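Long-range contacts in alkylhalidase CmlS (Streptomyces venezuelae, PDB 3I3L), which is probably a flavin-dependent halogenase of chloramphenicol biosynthesis that carries covalently bound FAD: residues Ser36-Lys44 with Ser72-Gln80; Phe57-Pro68 with His121-Lys132. One frame throughout, in Å; residues are numbered along the deposited sequence.

Contact 1. Residues Ser36-Lys44 with Ser72-Gln80; sequences SVAGLTLHK and SILNRLGLQ
V37 opens the contact with CG1, which lies 4.0 Å from CD1 of L77 and also touches CG2 of I73. Its side chain crosses both at about a right angle. CG1 gets there by standing anti to the backbone N (chi1 175°). The other branch, CG2, turns to CD2 of L74. One turn on, L40 uses two parts of its side chain. CB packs on CD1 of L77, and CD1 meets CD1 of L79 tip to tip at 3.9 Å. T41 lies across the end of L77, with OG1 3.6 Å from CD2 of L77. That hydroxyl also bonds back to V37 O (2.8 Å), which takes the T41 N-H on the opposite face of its carbonyl plane. A valine in its place would probably leave V37 O with one donor fewer and remove the bond that fixes the side chain's rotation against L77. K44 stretches along the contact and lays CD against CD2 of L77. L77 is the residue most covered here, meeting V37, L40, T41 and K44. It sits where the chain leaves helix 68-76 through a Schellman motif, with G78 at positive phi. The axes of segments 36-44 and 72-76 come within 11.4 Å, 37° apart in direction. Helix 33-44 rests on strand 25-29 through A38 and L42. V336 of helix 327-347 meets V37, T41 and I73, while helix 127-140 touches S36, L74 and L79.

Contact 2. Residues Phe57-Pro68 with His121-Lys132; sequences FPRYRVGESLLP and HAVQVKREEFDK. With FAD (flavin-adenine dinucleotide), chain B.
S65 and Q124 form a single beta bridge, flanked by V125 N to E64 O (2.9 Å) and L66 N to V123 O (3.1 Å). Beside it, L66 lays CD1 over one face of the F130 ring, 4.1 Å from the ring centroid, and also packs on V123 and V125. Polar groups take over toward FAD. R59 sends NH1 and NH2 end-on to a single oxygen, D131 OD2, with NH1 at 2.9 Å on its anti lone pair. R127 grips the same carboxylate side-on: NE meets OD1 of D131 at 2.7 Å, and NH2 meets OD2 on its syn lone pair. R127 folds back at chi2 and chi3 (-67° and -58°). This lets NH1 give G63 O a nearly straight bond (171°) and reach FAD O4', while NH2 bonds FAD O2A at 2.9 Å. CG of R61 lies over one face of the R127 guanidinium, and R61 NH2 bonds FAD O1A. R59 also holds the ribose O3B of FAD. S65 N bonds O4 of the flavin, and S65 O accepts from its N3. D131 is thus a second-shell carboxylate that positions two FAD-binding arginines. Its charge is likely to offset theirs, and the diphosphate probably does so for R61 and R127.

The two contacts alternate along the chain: 36-44, 57-68, 72-80, then 121-132. Their centres lie about 16 Å apart, both within the FAD binding domain. Helix 68-76 ties them together, since 57-68 leads into it and 72-80 ends it. They touch where L74 CD1 packs on F130 CZ at 3.7 Å, joining that helix to helix 127-140. Contact 1 is apolar packing near the cofactor, with the V37 side chain about 8 Å from FAD, and its helix 33-44 starts within a probable Rossmann-type glycine motif. Contact 2 lines the cofactor from ribose to flavin. Strand 122-124 also pairs with strand 89-97, so contact 2 joins the FAD-binding loop 57-68 and helix 127-140 to the larger mixed sheet.

Contact 1. Residues Ser36-Lys44 with Ser72-Gln80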
loop_
_atom_site.group_PDB
_atom_site.type_symbol
_atom_site.label_atom_id
_atom_site.label_comp_id
_atom_site.label_asym_id
_atom_site.label_seq_id
_atom_site.Cartn_x
_atom_site.Cartn_y
_atom_site.Cartn_z
ATOM N N SER A 36 1.291 16.572 -4.979
ATOM C CA SER A 36 1.658 17.438 -3.871
ATOM C C SER A 36 2.839 16.922 -3.071
ATOM O O SER A 36 3.741 17.679 -2.741
ATOM C CB SER A 36 0.462 17.548 -2.908
ATOM O OG SER A 36 -0.431 18.457 -3.513
ATOM N N VAL A 37 2.787 15.644 -2.689
ATOM C CA VAL A 37 3.874 15.046 -1.934
ATOM C C VAL A 37 5.118 15.030 -2.745
ATOM O O VAL A 37 6.202 15.230 -2.182
ATOM C CB VAL A 37 3.530 13.596 -1.423
ATOM C CG1 VAL A 37 4.710 12.949 -0.741
ATOM C CG2 VAL A 37 2.366 13.674 -0.486
ATOM N N ALA A 38 5.002 14.711 -4.042
ATOM C CA ALA A 38 6.219 14.731 -4.901
ATOM C C ALA A 38 6.852 16.171 -4.919
ATOM O O ALA A 38 8.051 16.323 -4.767
ATOM C CB ALA A 38 5.903 14.337 -6.275
ATOM N N GLY A 39 6.017 17.196 -5.071
ATOM C CA GLY A 39 6.498 18.574 -5.158
ATOM C C GLY A 39 7.090 19.061 -3.837
ATOM O O GLY A 39 8.203 19.580 -3.825
ATOM N N LEU A 40 6.379 18.840 -2.740
ATOM C CA LEU A 40 6.915 19.116 -1.399
ATOM C C LEU A 40 8.242 18.417 -1.153
ATOM O O LEU A 40 9.168 19.012 -0.585
ATOM C CB LEU A 40 5.930 18.678 -0.304
ATOM C CG LEU A 40 4.604 19.427 -0.247
ATOM C CD1 LEU A 40 3.612 18.676 0.625
ATOM C CD2 LEU A 40 4.814 20.898 0.252
ATOM N N THR A 41 8.371 17.158 -1.558
ATOM C CA THR A 41 9.632 16.453 -1.293
ATOM C C THR A 41 10.769 16.983 -2.176
ATOM O O THR A 41 11.866 17.177 -1.695
ATOM C CB THR A 41 9.465 14.913 -1.439
ATOM O OG1 THR A 41 8.423 14.507 -0.578
ATOM C CG2 THR A 41 10.739 14.154 -1.066
ATOM N N LEU A 42 10.492 17.195 -3.474
ATOM C CA LEU A 42 11.466 17.742 -4.419
ATOM C C LEU A 42 11.926 19.176 -4.010
ATOM O O LEU A 42 13.069 19.507 -4.151
ATOM C CB LEU A 42 10.872 17.826 -5.826
ATOM C CG LEU A 42 10.974 16.613 -6.729
ATOM C CD1 LEU A 42 9.945 16.702 -7.897
ATOM C CD2 LEU A 42 12.427 16.352 -7.210
ATOM N N HIS A 43 11.011 19.991 -3.490
ATOM C CA HIS A 43 11.350 21.324 -2.974
ATOM C C HIS A 43 12.285 21.244 -1.751
ATOM O O HIS A 43 13.321 21.898 -1.724
ATOM C CB HIS A 43 10.086 22.077 -2.622
ATOM C CG HIS A 43 10.331 23.285 -1.785
ATOM N ND1 HIS A 43 10.566 24.541 -2.339
ATOM C CD2 HIS A 43 10.346 23.447 -0.438
ATOM C CE1 HIS A 43 10.743 25.409 -1.362
ATOM N NE2 HIS A 43 10.615 24.774 -0.200
ATOM N N LYS A 44 11.953 20.397 -0.778
ATOM C CA LYS A 44 12.796 20.188 0.390
ATOM C C LYS A 44 14.182 19.670 -0.064
ATOM O O LYS A 44 15.213 19.927 0.602
ATOM C CB LYS A 44 12.123 19.154 1.313
ATOM C CG LYS A 44 12.897 18.743 2.590
ATOM C CD LYS A 44 12.033 17.813 3.435
ATOM C CE LYS A 44 12.752 17.302 4.701
ATOM N NZ LYS A 44 12.900 18.426 5.682
ATOM N N SER A 72 3.012 9.583 8.758
ATOM C CA SER A 72 4.425 9.663 9.047
ATOM C C SER A 72 5.122 10.543 7.993
ATOM O O SER A 72 5.977 11.358 8.325
ATOM C CB SER A 72 5.022 8.271 9.072
ATOM O OG SER A 72 6.404 8.360 9.160
ATOM N N ILE A 73 4.751 10.378 6.726
ATOM C CA ILE A 73 5.411 11.089 5.658
ATOM C C ILE A 73 5.061 12.557 5.739
ATOM O O ILE A 73 5.935 13.423 5.669
ATOM C CB ILE A 73 5.032 10.547 4.256
ATOM C CG1 ILE A 73 5.754 9.211 3.971
ATOM C CG2 ILE A 73 5.425 11.595 3.140
ATOM C CD1 ILE A 73 5.256 8.498 2.718
ATOM N N LEU A 74 3.779 12.842 5.888
ATOM C CA LEU A 74 3.320 14.198 6.009
ATOM C C LEU A 74 3.947 14.894 7.256
ATOM O O LEU A 74 4.239 16.065 7.239
ATOM C CB LEU A 74 1.791 14.208 6.105
ATOM C CG LEU A 74 1.046 13.778 4.823
ATOM C CD1 LEU A 74 -0.459 13.825 5.027
ATOM C CD2 LEU A 74 1.451 14.656 3.685
ATOM N N ASN A 75 4.151 14.154 8.323
ATOM C CA ASN A 75 4.733 14.727 9.538
ATOM C C ASN A 75 6.180 15.139 9.234
ATOM O O ASN A 75 6.540 16.264 9.521
ATOM C CB ASN A 75 4.676 13.719 10.670
ATOM C CG ASN A 75 5.503 14.169 11.893
ATOM O OD1 ASN A 75 4.992 14.880 12.748
ATOM N ND2 ASN A 75 6.747 13.730 11.985
ATOM N N ARG A 76 6.968 14.243 8.594
ATOM C CA ARG A 76 8.347 14.518 8.222
ATOM C C ARG A 76 8.509 15.615 7.161
ATOM O O ARG A 76 9.599 16.146 6.976
ATOM C CB ARG A 76 9.051 13.219 7.785
ATOM C CG ARG A 76 9.355 12.339 9.007
ATOM C CD ARG A 76 10.016 10.985 8.669
ATOM N NE ARG A 76 9.023 10.029 8.173
ATOM C CZ ARG A 76 9.106 9.370 7.006
ATOM N NH1 ARG A 76 8.146 8.500 6.652
ATOM N NH2 ARG A 76 10.160 9.557 6.216
ATOM N N LEU A 77 7.424 15.952 6.481
ATOM C CA LEU A 77 7.424 17.028 5.508
ATOM C C LEU A 77 6.871 18.313 6.140
ATOM O O LEU A 77 6.720 19.317 5.440
ATOM C CB LEU A 77 6.553 16.697 4.292
ATOM C CG LEU A 77 7.115 15.699 3.258
ATOM C CD1 LEU A 77 6.008 15.299 2.244
ATOM C CD2 LEU A 77 8.347 16.281 2.563
ATOM N N GLY A 78 6.520 18.259 7.434
ATOM C CA GLY A 78 6.207 19.489 8.190
ATOM C C GLY A 78 4.755 19.875 8.275
ATOM O O GLY A 78 4.409 20.988 8.668
ATOM N N LEU A 79 3.878 18.941 7.991
ATOM C CA LEU A 79 2.484 19.277 7.934
ATOM C C LEU A 79 1.673 19.004 9.215
ATOM O O LEU A 79 0.442 19.201 9.248
ATOM C CB LEU A 79 1.897 18.575 6.727
ATOM C CG LEU A 79 2.412 19.292 5.467
ATOM C CD1 LEU A 79 2.680 18.287 4.412
ATOM C CD2 LEU A 79 1.421 20.235 5.030
ATOM N N GLN A 80 2.359 18.538 10.247
ATOM C CA GLN A 80 1.673 18.080 11.485
ATOM C C GLN A 80 0.674 19.073 12.097
ATOM O O GLN A 80 -0.431 18.691 12.496
ATOM C CB GLN A 80 2.651 17.658 12.552
ATOM C CG GLN A 80 2.011 16.740 13.487
ATOM C CD GLN A 80 1.416 15.537 12.761
ATOM O OE1 GLN A 80 2.141 14.728 12.148
ATOM N NE2 GLN A 80 0.091 15.397 12.850
#

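Contact 2. Residues Phe57-Pro68 with His121-Lys132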
loop_
_atom_site.group_PDB
_atom_site.type_symbol
_atom_site.label_atom_id
_atom_site.label_comp_id
_atom_site.label_asym_id
_atom_site.label_seq_id
_atom_site.Cartn_x
_atom_site.Cartn_y
_atom_site.Cartn_z
ATOM N N PHE A 57 -9.435 23.434 -7.411
ATOM C CA PHE A 57 -9.665 22.871 -6.072
ATOM C C PHE A 57 -10.487 23.849 -5.255
ATOM O O PHE A 57 -10.353 25.071 -5.418
ATOM C CB PHE A 57 -8.361 22.577 -5.337
ATOM C CG PHE A 57 -7.647 21.325 -5.817
ATOM C CD1 PHE A 57 -8.002 20.711 -7.021
ATOM C CD2 PHE A 57 -6.612 20.779 -5.068
ATOM C CE1 PHE A 57 -7.350 19.586 -7.472
ATOM C CE2 PHE A 57 -5.955 19.688 -5.512
ATOM C CZ PHE A 57 -6.330 19.048 -6.727
ATOM N N PRO A 58 -11.325 23.327 -4.349
ATOM C CA PRO A 58 -11.488 21.881 -4.044
ATOM C C PRO A 58 -12.297 21.165 -5.103
ATOM O O PRO A 58 -13.154 21.779 -5.746
ATOM C CB PRO A 58 -12.271 21.884 -2.730
ATOM C CG PRO A 58 -13.114 23.216 -2.809
ATOM C CD PRO A 58 -12.195 24.195 -3.526
ATOM N N ARG A 59 -12.010 19.869 -5.306
ATOM C CA ARG A 59 -12.815 19.062 -6.206
ATOM C C ARG A 59 -13.036 17.737 -5.529
ATOM O O ARG A 59 -12.114 17.251 -4.840
ATOM C CB ARG A 59 -12.156 18.917 -7.583
ATOM C CG ARG A 59 -10.761 18.319 -7.596
ATOM C CD ARG A 59 -10.777 16.763 -7.710
ATOM N NE ARG A 59 -9.393 16.287 -7.633
ATOM C CZ ARG A 59 -8.766 15.995 -6.493
ATOM N NH1 ARG A 59 -7.515 15.566 -6.498
ATOM N NH2 ARG A 59 -9.396 16.146 -5.332
ATOM N N TYR A 60 -14.264 17.184 -5.698
ATOM C CA TYR A 60 -14.710 15.929 -5.061
ATOM C C TYR A 60 -13.879 14.732 -5.524
ATOM O O TYR A 60 -13.571 14.617 -6.690
ATOM C CB TYR A 60 -16.228 15.646 -5.278
ATOM C CG TYR A 60 -16.552 14.271 -4.743
ATOM C CD1 TYR A 60 -16.934 14.088 -3.410
ATOM C CD2 TYR A 60 -16.357 13.136 -5.546
ATOM C CE1 TYR A 60 -17.125 12.816 -2.893
ATOM C CE2 TYR A 60 -16.528 11.837 -5.035
ATOM C CZ TYR A 60 -16.928 11.693 -3.719
ATOM O OH TYR A 60 -17.082 10.427 -3.227
ATOM N N ARG A 61 -13.542 13.834 -4.594
ATOM C CA ARG A 61 -12.749 12.654 -4.909
ATOM C C ARG A 61 -13.008 11.543 -3.874
ATOM O O ARG A 61 -13.047 11.777 -2.689
ATOM C CB ARG A 61 -11.274 13.026 -4.935
ATOM C CG ARG A 61 -10.323 11.952 -5.361
ATOM C CD ARG A 61 -10.398 11.813 -6.851
ATOM N NE ARG A 61 -9.364 10.919 -7.406
ATOM C CZ ARG A 61 -9.266 9.599 -7.193
ATOM N NH1 ARG A 61 -10.132 8.946 -6.415
ATOM N NH2 ARG A 61 -8.325 8.916 -7.813
ATOM N N VAL A 62 -13.224 10.339 -4.362
ATOM C CA VAL A 62 -13.430 9.192 -3.529
ATOM C C VAL A 62 -12.037 8.697 -3.145
ATOM O O VAL A 62 -11.055 9.029 -3.833
ATOM C CB VAL A 62 -14.213 8.077 -4.307
ATOM C CG1 VAL A 62 -13.300 7.396 -5.346
ATOM C CG2 VAL A 62 -14.835 7.068 -3.317
ATOM N N GLY A 63 -11.953 7.952 -2.041
ATOM C CA GLY A 63 -10.671 7.329 -1.585
ATOM C C GLY A 63 -10.273 7.954 -0.276
ATOM O O GLY A 63 -9.319 8.693 -0.232
ATOM N N GLU A 64 -11.023 7.656 0.768
ATOM C CA GLU A 64 -11.082 8.503 1.939
ATOM C C GLU A 64 -10.364 7.999 3.192
ATOM O O GLU A 64 -10.217 8.761 4.176
ATOM C CB GLU A 64 -12.542 8.782 2.240
ATOM C CG GLU A 64 -13.189 9.556 1.073
ATOM C CD GLU A 64 -14.682 9.347 0.984
ATOM O OE1 GLU A 64 -15.144 8.174 1.034
ATOM O OE2 GLU A 64 -15.390 10.373 0.835
ATOM N N SER A 65 -9.924 6.741 3.176
ATOM C CA SER A 65 -9.407 6.146 4.416
ATOM C C SER A 65 -7.906 5.980 4.284
ATOM O O SER A 65 -7.400 5.265 3.368
ATOM C CB SER A 65 -10.102 4.804 4.714
ATOM O OG SER A 65 -9.614 4.178 5.876
ATOM N N LEU A 66 -7.188 6.658 5.189
ATOM C CA LEU A 66 -5.726 6.740 5.121
ATOM C C LEU A 66 -4.974 5.818 6.068
ATOM O O LEU A 66 -5.588 5.106 6.903
ATOM C CB LEU A 66 -5.319 8.187 5.332
ATOM C CG LEU A 66 -6.043 9.214 4.421
ATOM C CD1 LEU A 66 -5.420 10.597 4.560
ATOM C CD2 LEU A 66 -5.964 8.719 2.958
ATOM N N LEU A 67 -3.639 5.829 5.974
ATOM C CA LEU A 67 -2.823 4.869 6.755
ATOM C C LEU A 67 -1.732 5.601 7.545
ATOM O O LEU A 67 -1.319 6.732 7.191
ATOM C CB LEU A 67 -2.217 3.794 5.826
ATOM C CG LEU A 67 -3.201 2.781 5.181
ATOM C CD1 LEU A 67 -2.441 1.846 4.129
ATOM C CD2 LEU A 67 -3.948 1.898 6.251
ATOM N N PRO A 68 -1.279 4.990 8.620
ATOM C CA PRO A 68 -0.219 5.578 9.474
ATOM C C PRO A 68 1.018 5.961 8.695
ATOM O O PRO A 68 1.655 6.982 9.012
ATOM C CB PRO A 68 0.125 4.430 10.451
ATOM C CG PRO A 68 -1.174 3.707 10.603
ATOM C CD PRO A 68 -1.826 3.761 9.202
ATOM N N HIS A 121 -2.133 5.372 14.492
ATOM C CA HIS A 121 -3.447 5.562 13.948
ATOM C C HIS A 121 -3.324 6.320 12.600
ATOM O O HIS A 121 -2.211 6.710 12.179
ATOM C CB HIS A 121 -4.267 6.377 14.922
ATOM C CG HIS A 121 -3.781 7.781 15.027
ATOM N ND1 HIS A 121 -2.713 8.138 15.829
ATOM C CD2 HIS A 121 -4.144 8.899 14.357
ATOM C CE1 HIS A 121 -2.457 9.427 15.675
ATOM N NE2 HIS A 121 -3.317 9.913 14.792
ATOM N N ALA A 122 -4.445 6.451 11.883
ATOM C CA ALA A 122 -4.480 7.365 10.775
ATOM C C ALA A 122 -5.790 8.071 10.866
ATOM O O ALA A 122 -6.353 8.194 11.970
ATOM C CB ALA A 122 -4.274 6.665 9.377
ATOM N N VAL A 123 -6.306 8.542 9.734
ATOM C CA VAL A 123 -7.524 9.341 9.793
ATOM C C VAL A 123 -8.360 9.049 8.584
ATOM O O VAL A 123 -7.897 8.385 7.629
ATOM C CB VAL A 123 -7.166 10.836 9.747
ATOM C CG1 VAL A 123 -6.445 11.262 11.036
ATOM C CG2 VAL A 123 -6.265 11.120 8.486
ATOM N N GLN A 124 -9.579 9.547 8.613
ATOM C CA GLN A 124 -10.476 9.475 7.485
ATOM C C GLN A 124 -10.668 10.934 7.015
ATOM O O GLN A 124 -10.690 11.827 7.852
ATOM C CB GLN A 124 -11.825 8.893 7.921
ATOM C CG GLN A 124 -11.744 7.765 8.988
ATOM C CD GLN A 124 -11.399 6.435 8.353
ATOM O OE1 GLN A 124 -11.662 5.373 8.919
ATOM N NE2 GLN A 124 -10.859 6.473 7.148
ATOM N N VAL A 125 -10.754 11.174 5.694
ATOM C CA VAL A 125 -10.853 12.535 5.206
ATOM C C VAL A 125 -11.877 12.701 4.110
ATOM O O VAL A 125 -12.258 11.753 3.425
ATOM C CB VAL A 125 -9.485 13.112 4.694
ATOM C CG1 VAL A 125 -8.351 12.874 5.757
ATOM C CG2 VAL A 125 -9.098 12.430 3.366
ATOM N N LYS A 126 -12.293 13.943 3.930
ATOM C CA LYS A 126 -12.974 14.370 2.758
ATOM C C LYS A 126 -11.878 14.802 1.793
ATOM O O LYS A 126 -11.124 15.758 2.075
ATOM C CB LYS A 126 -13.922 15.508 3.141
ATOM C CG LYS A 126 -14.796 16.000 2.041
ATOM C CD LYS A 126 -16.002 16.814 2.621
ATOM C CE LYS A 126 -17.285 15.955 2.598
ATOM N NZ LYS A 126 -18.482 16.707 3.127
ATOM N N ARG A 127 -11.725 14.056 0.698
ATOM C CA ARG A 127 -10.564 14.195 -0.193
ATOM C C ARG A 127 -10.453 15.584 -0.850
ATOM O O ARG A 127 -9.328 16.079 -1.077
ATOM C CB ARG A 127 -10.552 13.119 -1.286
ATOM C CG ARG A 127 -10.029 11.753 -0.831
ATOM C CD ARG A 127 -8.496 11.771 -0.479
ATOM N NE ARG A 127 -7.739 12.209 -1.651
ATOM C CZ ARG A 127 -7.445 11.410 -2.689
ATOM N NH1 ARG A 127 -7.849 10.116 -2.686
ATOM N NH2 ARG A 127 -6.792 11.911 -3.746
ATOM N N GLU A 128 -11.592 16.203 -1.158
ATOM C CA GLU A 128 -11.597 17.557 -1.713
ATOM C C GLU A 128 -10.884 18.533 -0.751
ATOM O O GLU A 128 -10.210 19.459 -1.187
ATOM C CB GLU A 128 -13.030 18.009 -2.026
ATOM C CG GLU A 128 -13.932 18.102 -0.815
ATOM C CD GLU A 128 -15.422 17.934 -1.177
ATOM O OE1 GLU A 128 -16.115 18.963 -1.351
ATOM O OE2 GLU A 128 -15.921 16.793 -1.277
ATOM N N GLU A 129 -10.980 18.272 0.552
ATOM C CA GLU A 129 -10.383 19.167 1.543
ATOM C C GLU A 129 -8.951 18.808 1.828
ATOM O O GLU A 129 -8.075 19.661 1.816
ATOM C CB GLU A 129 -11.225 19.199 2.842
ATOM C CG GLU A 129 -12.594 19.833 2.646
ATOM C CD GLU A 129 -13.503 19.737 3.897
ATOM O OE1 GLU A 129 -13.203 19.016 4.893
ATOM O OE2 GLU A 129 -14.566 20.374 3.859
ATOM N N PHE A 130 -8.696 17.522 2.014
ATOM C CA PHE A 130 -7.354 17.018 2.218
ATOM C C PHE A 130 -6.423 17.308 1.033
ATOM O O PHE A 130 -5.303 17.760 1.198
ATOM C CB PHE A 130 -7.418 15.504 2.472
ATOM C CG PHE A 130 -6.072 14.858 2.634
ATOM C CD1 PHE A 130 -5.362 15.025 3.789
ATOM C CD2 PHE A 130 -5.538 14.080 1.614
ATOM C CE1 PHE A 130 -4.078 14.414 3.963
ATOM C CE2 PHE A 130 -4.311 13.436 1.742
ATOM C CZ PHE A 130 -3.545 13.595 2.937
ATOM N N ASP A 131 -6.867 17.011 -0.166
ATOM C CA ASP A 131 -6.024 17.265 -1.352
ATOM C C ASP A 131 -5.705 18.789 -1.487
ATOM O O ASP A 131 -4.606 19.165 -1.868
ATOM C CB ASP A 131 -6.708 16.772 -2.616
ATOM C CG ASP A 131 -6.766 15.226 -2.707
ATOM O OD1 ASP A 131 -6.417 14.527 -1.745
ATOM O OD2 ASP A 131 -7.145 14.706 -3.774
ATOM N N LYS A 132 -6.667 19.641 -1.153
ATOM C CA LYS A 132 -6.468 21.074 -1.278
ATOM C C LYS A 132 -5.520 21.620 -0.215
ATOM O O LYS A 132 -4.831 22.599 -0.439
ATOM C CB LYS A 132 -7.801 21.819 -1.239
ATOM C CG LYS A 132 -7.638 23.334 -1.194
ATOM C CD LYS A 132 -8.981 24.056 -1.404
ATOM C CE LYS A 132 -8.904 25.502 -0.858
ATOM N NZ LYS A 132 -8.132 26.366 -1.770
HETATM P PA FAD B . -5.565 11.257 -7.929
HETATM O O1A FAD B . -6.535 10.777 -8.984
HETATM O O2A FAD B . -6.082 11.334 -6.535
HETATM O O5B FAD B . -5.015 12.725 -8.388
HETATM C C5B FAD B . -4.624 12.956 -9.726
HETATM C C4B FAD B . -4.889 14.417 -10.155
HETATM O O4B FAD B . -4.363 14.578 -11.493
HETATM C C3B FAD B . -6.359 14.755 -10.224
HETATM O O3B FAD B . -6.640 15.811 -9.356
HETATM C C2B FAD B . -6.599 15.179 -11.681
HETATM O O2B FAD B . -7.382 16.329 -11.751
HETATM C C1B FAD B . -5.201 15.452 -12.213
HETATM N N9A FAD B . -4.955 15.229 -13.626
HETATM C C8A FAD B . -5.325 14.152 -14.374
HETATM N N7A FAD B . -4.868 14.323 -15.634
HETATM C C5A FAD B . -4.281 15.539 -15.728
HETATM C C6A FAD B . -3.677 16.201 -16.781
HETATM N N6A FAD B . -3.592 15.648 -17.977
HETATM N N1A FAD B . -3.117 17.425 -16.531
HETATM C C2A FAD B . -3.181 18.013 -15.292
HETATM N N3A FAD B . -3.768 17.340 -14.265
HETATM C C4A FAD B . -4.311 16.120 -14.473
HETATM N N1 FAD B . -7.289 5.027 -1.404
HETATM C C2 FAD B . -7.056 5.069 -0.040
HETATM O O2 FAD B . -5.929 5.368 0.334
HETATM N N3 FAD B . -8.040 4.765 0.863
HETATM C C4 FAD B . -9.293 4.411 0.438
HETATM O O4 FAD B . -10.194 4.156 1.301
HETATM C C4X FAD B . -9.532 4.333 -0.935
HETATM N N5 FAD B . -10.777 4.000 -1.394
HETATM C C5X FAD B . -11.030 4.029 -2.746
HETATM C C6 FAD B . -12.299 3.678 -3.227
HETATM C C7 FAD B . -12.523 3.632 -4.582
HETATM C C7M FAD B . -13.884 3.277 -5.133
HETATM C C8 FAD B . -11.490 3.993 -5.440
HETATM C C8M FAD B . -11.713 4.057 -6.898
HETATM C C9 FAD B . -10.205 4.304 -4.981
HETATM C C9A FAD B . -10.008 4.320 -3.608
HETATM N N10 FAD B . -8.767 4.686 -3.170
HETATM C C10 FAD B . -8.506 4.648 -1.852
HETATM C "C1'" FAD B . -7.719 4.850 -4.217
HETATM C "C2'" FAD B . -7.109 6.228 -4.127
HETATM O "O2'" FAD B . -8.131 7.141 -4.115
HETATM C "C3'" FAD B . -6.097 6.559 -5.191
HETATM O "O3'" FAD B . -5.032 5.636 -5.124
HETATM C "C4'" FAD B . -5.501 7.988 -4.964
HETATM O "O4'" FAD B . -6.454 8.990 -5.189
HETATM C "C5'" FAD B . -4.369 8.231 -5.953
HETATM O "O5'" FAD B . -3.774 9.475 -5.718
HETATM P P FAD B . -3.088 10.147 -6.972
HETATM O O1P FAD B . -2.239 9.121 -7.691
HETATM O O2P FAD B . -2.443 11.463 -6.552
HETATM O O3P FAD B . -4.271 10.373 -8.052
HETATM O O HOH W 1 -7.216 25.790 -4.442
HETATM O O HOH W 2 -9.570 19.362 -3.938
HETATM O O HOH W 3 -14.006 12.398 -0.303
#